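Hypothetical membrane protein (Corynebacterium glutamicum, PDB 6JSA) binds heme through its C-terminal HtaA domain, the part present here, and probably passes it on within the heme uptake machinery of Corynebacteria. Local coordinates at residues A[7-12]-A[160-165]; A[136-141]-A[154-159]. All blocks are in the same frame, centred on the assembly; numbering follows the deposited sequence.

Contact 1: A[7-12]-A[160-165]; sequences QASAQW and SFSATL
Ser160 holds OG between its backbone N and carbonyl carbon (chi1 55°), while Gln11 sets CG beside its own backbone N and chi2 (80°) bends the chain at CD. In the conformer described, one of two for both Ser9 and Ser160, Ser160 OG donates to Gln11 OE1 at 2.7 Å, in the carbonyl plane and on a lone pair. From the same amide, NE2 makes a weak bond to Ser9 OG, and Ser162 OG gives Ser9 OG a second weak one at 3.3 Å. A polar row of Ser9, Gln11, Ser160 and Ser162 thus lines one face of two antiparallel strands, part of the beta-rich HtaA domain, where 7-12 also pairs with strand 42-53 and 160-165 with strand 129-138. The opposite face is apolar and buried: Ala8 CB meets Ala163 CB at 3.9 Å, and Ala10 CB lies 4.1 Å from Phe161 CB, with Phe63 touching Ala8 and Ala10. Paired backbone hydrogen bonds join Ser9 to Ser162 and Gln11 to Ser160. At the far end Thr164 N reaches Gln7 O at 2.8 Å, and Gln7 N returns a bond to Thr164 OG1 (3.0 Å), a side-chain oxygen replacing a backbone acceptor where the chain turns a corner.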
ATOM      1  N   GLN A   7       9.499 -10.947 -11.665  1.00  9.71           N
ATOM      2  CA  GLN A   7       9.016 -11.185 -10.313  1.00  9.48           C
ATOM      3  C   GLN A   7       9.204  -9.913  -9.508  1.00  9.55           C
ATOM      4  O   GLN A   7      10.293  -9.333  -9.516  1.00 11.22           O
ATOM      5  CB  GLN A   7       9.824 -12.285  -9.626  1.00  9.78           C
ATOM      6  CG  GLN A   7       9.403 -12.533  -8.190  1.00  9.05           C
ATOM      7  CD  GLN A   7       8.039 -13.193  -8.113  1.00  8.25           C
ATOM      8  OE1 GLN A   7       7.883 -14.326  -8.563  1.00  9.61           O
ATOM      9  NE2 GLN A   7       7.045 -12.486  -7.581  1.00  8.59           N
ATOM     10  N   ALA A   8       8.159  -9.498  -8.794  1.00  8.15           N
ATOM     11  CA  ALA A   8       8.258  -8.371  -7.881  1.00  8.27           C
ATOM     12  C   ALA A   8       7.794  -8.786  -6.493  1.00  8.51           C
ATOM     13  O   ALA A   8       6.996  -9.713  -6.320  1.00  8.14           O
ATOM     14  CB  ALA A   8       7.406  -7.182  -8.332  1.00  9.16           C
ATOM     15  N   SER A   9       8.313  -8.075  -5.505  1.00  7.97           N
ATOM     16  CA  SER A   9       7.857  -8.203  -4.134  0.60  8.91           C
ATOM     17  C   SER A   9       7.851  -6.817  -3.514  1.00  8.12           C
ATOM     18  O   SER A   9       8.630  -5.941  -3.897  1.00  9.90           O
ATOM     19  CB  SER A   9       8.756  -9.130  -3.313  0.60 10.74           C
ATOM     20  OG  SER A   9      10.043  -8.570  -3.174  0.60 12.00           O
ATOM     21  N   ALA A  10       6.938  -6.608  -2.575  1.00  8.13           N
ATOM     22  CA  ALA A  10       6.871  -5.346  -1.862  1.00  8.29           C
ATOM     23  C   ALA A  10       6.581  -5.633  -0.403  1.00  7.13           C
ATOM     24  O   ALA A  10       5.974  -6.654  -0.056  1.00  7.99           O
ATOM     25  CB  ALA A  10       5.822  -4.389  -2.443  1.00  9.75           C
ATOM     26  N   GLN A  11       7.011  -4.701   0.444  1.00  7.54           N
ATOM     27  CA  GLN A  11       6.832  -4.782   1.884  1.00  7.96           C
ATOM     28  C   GLN A  11       6.266  -3.452   2.353  1.00  7.01           C
ATOM     29  O   GLN A  11       6.850  -2.394   2.081  1.00  7.84           O
ATOM     30  CB  GLN A  11       8.162  -5.078   2.581  1.00  9.75           C
ATOM     31  CG  GLN A  11       8.855  -6.346   2.069  1.00 11.61           C
ATOM     32  CD  GLN A  11       9.619  -6.125   0.762  1.00 13.75           C
ATOM     33  OE1 GLN A  11      10.277  -5.099   0.578  1.00 16.16           O
ATOM     34  NE2 GLN A  11       9.519  -7.084  -0.155  1.00 14.54           N
ATOM     35  N   TRP A  12       5.118  -3.499   3.029  1.00  7.24           N
ATOM     36  CA  TRP A  12       4.465  -2.284   3.513  1.00  7.05           C
ATOM     37  C   TRP A  12       3.597  -2.655   4.701  1.00  7.04           C
ATOM     38  O   TRP A  12       2.714  -3.509   4.572  1.00  7.36           O
ATOM     39  CB  TRP A  12       3.606  -1.661   2.422  1.00  7.67           C
ATOM     40  CG  TRP A  12       3.015  -0.328   2.806  1.00  7.46           C
ATOM     41  CD1 TRP A  12       3.661   0.723   3.408  1.00  8.22           C
ATOM     42  CD2 TRP A  12       1.671   0.113   2.574  1.00  7.68           C
ATOM     43  NE1 TRP A  12       2.798   1.777   3.574  1.00  8.53           N
ATOM     44  CE2 TRP A  12       1.570   1.431   3.077  1.00  7.57           C
ATOM     45  CE3 TRP A  12       0.536  -0.481   2.008  1.00  8.92           C
ATOM     46  CZ2 TRP A  12       0.384   2.166   3.025  1.00  8.88           C
ATOM     47  CZ3 TRP A  12      -0.649   0.253   1.961  1.00  9.91           C
ATOM     48  CH2 TRP A  12      -0.709   1.562   2.464  1.00 10.39           C
ATOM     49  N   SER A 160       8.715  -0.522   0.474  1.00  8.33           N
ATOM     50  CA  SER A 160       9.867  -0.942  -0.306  0.66  9.24           C
ATOM     51  C   SER A 160       9.446  -2.013  -1.297  1.00  8.70           C
ATOM     52  O   SER A 160       8.456  -2.724  -1.096  1.00  8.79           O
ATOM     53  CB  SER A 160      11.006  -1.468   0.572  0.66 10.98           C
ATOM     54  OG  SER A 160      10.558  -2.517   1.403  0.66 12.10           O
ATOM     55  N   PHE A 161      10.202  -2.108  -2.385  1.00  8.39           N
ATOM     56  CA  PHE A 161       9.931  -3.129  -3.385  1.00  8.89           C
ATOM     57  C   PHE A 161      11.233  -3.532  -4.056  1.00  8.70           C
ATOM     58  O   PHE A 161      12.212  -2.780  -4.079  1.00  8.98           O
ATOM     59  CB  PHE A 161       8.921  -2.671  -4.451  1.00  9.63           C
ATOM     60  CG  PHE A 161       9.522  -1.801  -5.522  1.00  9.96           C
ATOM     61  CD1 PHE A 161       9.669  -0.435  -5.324  1.00 10.57           C
ATOM     62  CD2 PHE A 161       9.937  -2.351  -6.728  1.00 11.33           C
ATOM     63  CE1 PHE A 161      10.235   0.365  -6.306  1.00 11.10           C
ATOM     64  CE2 PHE A 161      10.511  -1.551  -7.711  1.00 12.01           C
ATOM     65  CZ  PHE A 161      10.654  -0.194  -7.503  1.00 11.86           C
ATOM     66  N   SER A 162      11.209  -4.718  -4.641  1.00  9.39           N
ATOM     67  CA  SER A 162      12.260  -5.145  -5.541  1.00 10.94           C
ATOM     68  C   SER A 162      11.619  -5.955  -6.652  1.00 10.86           C
ATOM     69  O   SER A 162      10.604  -6.620  -6.445  1.00 11.83           O
ATOM     70  CB  SER A 162      13.336  -5.941  -4.804  1.00 14.56           C
ATOM     71  OG  SER A 162      12.805  -7.112  -4.232  1.00 19.02           O
ATOM     72  N   ALA A 163      12.216  -5.885  -7.835  1.00 10.82           N
ATOM     73  CA  ALA A 163      11.667  -6.573  -8.989  1.00 11.71           C
ATOM     74  C   ALA A 163      12.798  -6.999  -9.907  1.00 12.63           C
ATOM     75  O   ALA A 163      13.785  -6.280 -10.075  1.00 14.40           O
ATOM     76  CB  ALA A 163      10.685  -5.685  -9.759  1.00 11.72           C
ATOM     77  N   THR A 164      12.655  -8.175 -10.495  1.00 11.71           N
ATOM     78  CA  THR A 164      13.454  -8.532 -11.650  1.00 11.52           C
ATOM     79  C   THR A 164      12.691  -8.096 -12.893  1.00 11.26           C
ATOM     80  O   THR A 164      11.455  -8.105 -12.923  1.00 11.72           O
ATOM     81  CB  THR A 164      13.737 -10.034 -11.681  1.00 12.01           C
ATOM     82  OG1 THR A 164      12.510 -10.748 -11.503  1.00 12.08           O
ATOM     83  CG2 THR A 164      14.715 -10.420 -10.577  1.00 12.70           C
ATOM     84  N   LEU A 165      13.439  -7.676 -13.907  1.00 12.31           N
ATOM     85  CA  LEU A 165      12.881  -7.157 -15.148  1.00 13.39           C
ATOM     86  C   LEU A 165      13.359  -7.993 -16.326  1.00 14.99           C
ATOM     87  O   LEU A 165      14.485  -8.499 -16.334  1.00 16.23           O
ATOM     88  CB  LEU A 165      13.307  -5.704 -15.378  1.00 13.07           C
ATOM     89  CG  LEU A 165      12.965  -4.703 -14.270  1.00 12.96           C
ATOM     90  CD1 LEU A 165      13.424  -3.305 -14.660  1.00 13.85           C
ATOM     91  CD2 LEU A 165      11.470  -4.715 -13.939  1.00 13.65           C
TER

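Contact 2: A[136-141]-A[154-159]; sequences VSLSQS and TQLDPI
Val136 opens the contact by facing Leu156, Asp157 and Ile159 with both of its methyls. CG1 stands anti to the backbone N (chi1 -178°). It lies 4.0 Å from Leu156 CD1. The other methyl, Val136 CG2, packs on Ile159 CG2 at 3.8 Å. The same CG2 comes within 3.3 Å of Asp157 O. That carbonyl also accepts a hydrogen bond from Trp12, whose indole touches Val136, Leu156 and Ile159 and so helps enclose the apolar cluster. The backbone of Val136 is held at both ends: its O accepts from Leu156 N at 2.8 Å in a nearly straight bond (167° at the hydrogen), and its N donates to a water that in turn donates to Leu156 O, extending the pairing where the two chains draw apart. Ser137 is bridged through the backbone to Gln155, and its OG faces the end of the glutamine side chain. At Leu138 the backbone N donates to Thr154 O (2.8 Å), and CB lies 3.4 Å from Thr154 O. CG stands anti to the backbone N (chi1 -174°); beyond it, CD1 touches Leu156 CD1 at 3.8 Å. Phe146 and Tyr150 also touch this leucine. Ser139 then N-caps helix 140-145 by bonding Gly142 N through OG. A single beta bridge ties the end of strand 129-138 to the segment returning from the helix, closing a short helix-containing excursion that carries Phe149 and Tyr150, which bind heme, into the heme pocket.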
ATOM      1  N   VAL A 136       5.548   7.426   2.452  1.00 10.26           N
ATOM      2  CA  VAL A 136       4.160   7.396   1.998  1.00 10.62           C
ATOM      3  C   VAL A 136       3.394   8.486   2.739  1.00 10.67           C
ATOM      4  O   VAL A 136       3.231   8.416   3.964  1.00 11.85           O
ATOM      5  CB  VAL A 136       3.515   6.020   2.243  1.00 11.01           C
ATOM      6  CG1 VAL A 136       2.089   6.015   1.723  1.00 11.96           C
ATOM      7  CG2 VAL A 136       4.345   4.896   1.603  1.00 12.16           C
ATOM      8  N   SER A 137       2.906   9.477   2.000  1.00  9.72           N
ATOM      9  CA  SER A 137       2.176  10.610   2.562  1.00 10.54           C
ATOM     10  C   SER A 137       0.702  10.447   2.234  1.00 10.09           C
ATOM     11  O   SER A 137       0.325  10.417   1.061  1.00 10.98           O
ATOM     12  CB  SER A 137       2.688  11.916   1.962  1.00 11.32           C
ATOM     13  OG  SER A 137       4.030  12.146   2.333  1.00 13.17           O
ATOM     14  N   LEU A 138      -0.127  10.366   3.268  1.00  9.20           N
ATOM     15  CA  LEU A 138      -1.524   9.991   3.105  1.00  8.78           C
ATOM     16  C   LEU A 138      -2.287  10.987   2.232  1.00  8.57           C
ATOM     17  O   LEU A 138      -2.176  12.205   2.400  1.00  9.65           O
ATOM     18  CB  LEU A 138      -2.167   9.918   4.487  1.00  9.60           C
ATOM     19  CG  LEU A 138      -3.596   9.404   4.597  1.00  9.34           C
ATOM     20  CD1 LEU A 138      -3.673   7.955   4.149  1.00  9.59           C
ATOM     21  CD2 LEU A 138      -4.066   9.556   6.030  1.00 10.28           C
ATOM     22  N   SER A 139      -3.095  10.454   1.314  1.00  9.74           N
ATOM     23  CA  SER A 139      -3.926  11.253   0.424  1.00  9.55           C
ATOM     24  C   SER A 139      -5.221  11.685   1.114  1.00 10.35           C
ATOM     25  O   SER A 139      -5.549  11.253   2.222  1.00 10.05           O
ATOM     26  CB  SER A 139      -4.300  10.425  -0.801  1.00 10.23           C
ATOM     27  OG  SER A 139      -5.181   9.380  -0.411  1.00  9.96           O
ATOM     28  N   GLN A 140      -5.977  12.540   0.418  1.00 11.13           N
ATOM     29  CA  GLN A 140      -7.296  12.939   0.901  0.53 12.42           C
ATOM     30  C   GLN A 140      -8.213  11.728   1.048  1.00 11.54           C
ATOM     31  O   GLN A 140      -8.843  11.529   2.092  1.00 11.84           O
ATOM     32  CB  GLN A 140      -7.909  13.961  -0.059  0.53 14.50           C
ATOM     33  CG  GLN A 140      -7.083  15.224  -0.252  0.53 16.01           C
ATOM     34  CD  GLN A 140      -7.250  16.207   0.883  0.53 17.01           C
ATOM     35  OE1 GLN A 140      -8.197  16.116   1.661  0.53 17.43           O
ATOM     36  NE2 GLN A 140      -6.328  17.156   0.985  0.53 16.53           N
ATOM     37  N   SER A 141      -8.301  10.904   0.000  1.00 10.96           N
ATOM     38  CA  SER A 141      -9.157   9.724   0.075  1.00 11.42           C
ATOM     39  C   SER A 141      -8.670   8.762   1.148  1.00 10.93           C
ATOM     40  O   SER A 141      -9.481   8.149   1.851  1.00 10.91           O
ATOM     41  CB  SER A 141      -9.225   9.027  -1.283  1.00 12.20           C
ATOM     42  OG  SER A 141      -7.954   8.534  -1.650  1.00 14.01           O
ATOM     43  N   THR A 154      -0.277  12.911   6.574  1.00  9.36           N
ATOM     44  CA  THR A 154       0.312  12.067   7.606  1.00  8.99           C
ATOM     45  C   THR A 154       1.222  11.030   6.961  1.00  8.68           C
ATOM     46  O   THR A 154       0.900  10.458   5.913  1.00  9.80           O
ATOM     47  CB  THR A 154      -0.809  11.372   8.386  1.00  9.43           C
ATOM     48  OG1 THR A 154      -1.537  12.351   9.134  1.00 10.26           O
ATOM     49  CG2 THR A 154      -0.271  10.312   9.362  1.00 10.35           C
ATOM     50  N   GLN A 155       2.375  10.799   7.581  1.00  9.22           N
ATOM     51  CA  GLN A 155       3.306   9.791   7.092  1.00 10.24           C
ATOM     52  C   GLN A 155       2.842   8.407   7.533  1.00 11.00           C
ATOM     53  O   GLN A 155       2.693   8.144   8.731  1.00 11.93           O
ATOM     54  CB  GLN A 155       4.701  10.066   7.646  1.00 11.66           C
ATOM     55  CG  GLN A 155       5.257  11.422   7.262  1.00 14.09           C
ATOM     56  CD  GLN A 155       5.322  11.625   5.756  1.00 15.52           C
ATOM     57  OE1 GLN A 155       4.508  12.351   5.171  1.00 16.82           O
ATOM     58  NE2 GLN A 155       6.297  10.994   5.120  1.00 16.65           N
ATOM     59  N   LEU A 156       2.640   7.520   6.568  1.00 10.49           N
ATOM     60  CA  LEU A 156       2.325   6.130   6.852  1.00 10.17           C
ATOM     61  C   LEU A 156       3.640   5.361   6.993  1.00  9.04           C
ATOM     62  O   LEU A 156       4.721   5.952   7.013  1.00 10.14           O
ATOM     63  CB  LEU A 156       1.420   5.570   5.758  1.00 10.28           C
ATOM     64  CG  LEU A 156       0.091   6.302   5.542  1.00 11.44           C
ATOM     65  CD1 LEU A 156      -0.734   5.560   4.496  1.00 12.39           C
ATOM     66  CD2 LEU A 156      -0.696   6.478   6.852  1.00 12.29           C
ATOM     67  N   ASP A 157       3.579   4.034   7.097  1.00  8.43           N
ATOM     68  CA  ASP A 157       4.805   3.259   7.008  1.00  9.34           C
ATOM     69  C   ASP A 157       5.432   3.478   5.634  1.00  9.67           C
ATOM     70  O   ASP A 157       4.722   3.635   4.636  1.00  9.35           O
ATOM     71  CB  ASP A 157       4.498   1.765   7.105  1.00  9.13           C
ATOM     72  CG  ASP A 157       4.348   1.251   8.528  1.00  9.67           C
ATOM     73  OD1 ASP A 157       4.599   1.986   9.502  1.00  9.72           O
ATOM     74  OD2 ASP A 157       3.964   0.066   8.660  1.00  9.83           O
ATOM     75  N   PRO A 158       6.755   3.462   5.543  1.00  9.93           N
ATOM     76  CA  PRO A 158       7.401   3.500   4.226  1.00 10.10           C
ATOM     77  C   PRO A 158       7.174   2.183   3.496  1.00  9.40           C
ATOM     78  O   PRO A 158       6.915   1.135   4.097  1.00  9.47           O
ATOM     79  CB  PRO A 158       8.880   3.684   4.573  1.00 11.91           C
ATOM     80  CG  PRO A 158       9.020   2.998   5.897  1.00 12.49           C
ATOM     81  CD  PRO A 158       7.735   3.297   6.633  1.00 11.13           C
ATOM     82  N   ILE A 159       7.260   2.240   2.172  1.00  9.68           N
ATOM     83  CA  ILE A 159       7.084   1.058   1.333  1.00  9.31           C
ATOM     84  C   ILE A 159       8.385   0.764   0.600  1.00  9.17           C
ATOM     85  O   ILE A 159       9.094   1.682   0.174  1.00 11.29           O
ATOM     86  CB  ILE A 159       5.900   1.212   0.348  1.00  9.44           C
ATOM     87  CG1 ILE A 159       5.654  -0.096  -0.412  1.00  9.51           C
ATOM     88  CG2 ILE A 159       6.094   2.396  -0.601  1.00 10.77           C
ATOM     89  CD1 ILE A 159       4.281  -0.173  -1.060  1.00 10.96           C
TER
HETATM   90  O   HOH W   1       6.477   6.998   5.148  1.00 15.64           O

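How the contacts relate
Contacts 1 and 2 have centres about 19 Å apart and lie in one HtaA domain. Contact 1 joins strands near the two ends of this domain's chain, and both segments of contact 2 fall between them in sequence; 154-159 runs straight on into 160-165. Strand 159-165 has strand 3-12 on one side and strand 129-138 on the other, linking the strand pairing of contact 1 to the strand from which contact 2 departs. Trp12, from contact 1, packs against Pro158 and Ile159 of contact 2. Contact 1 lies away from the heme pocket, whereas contact 2 approaches the heme end, connecting the beta framework with the pocket.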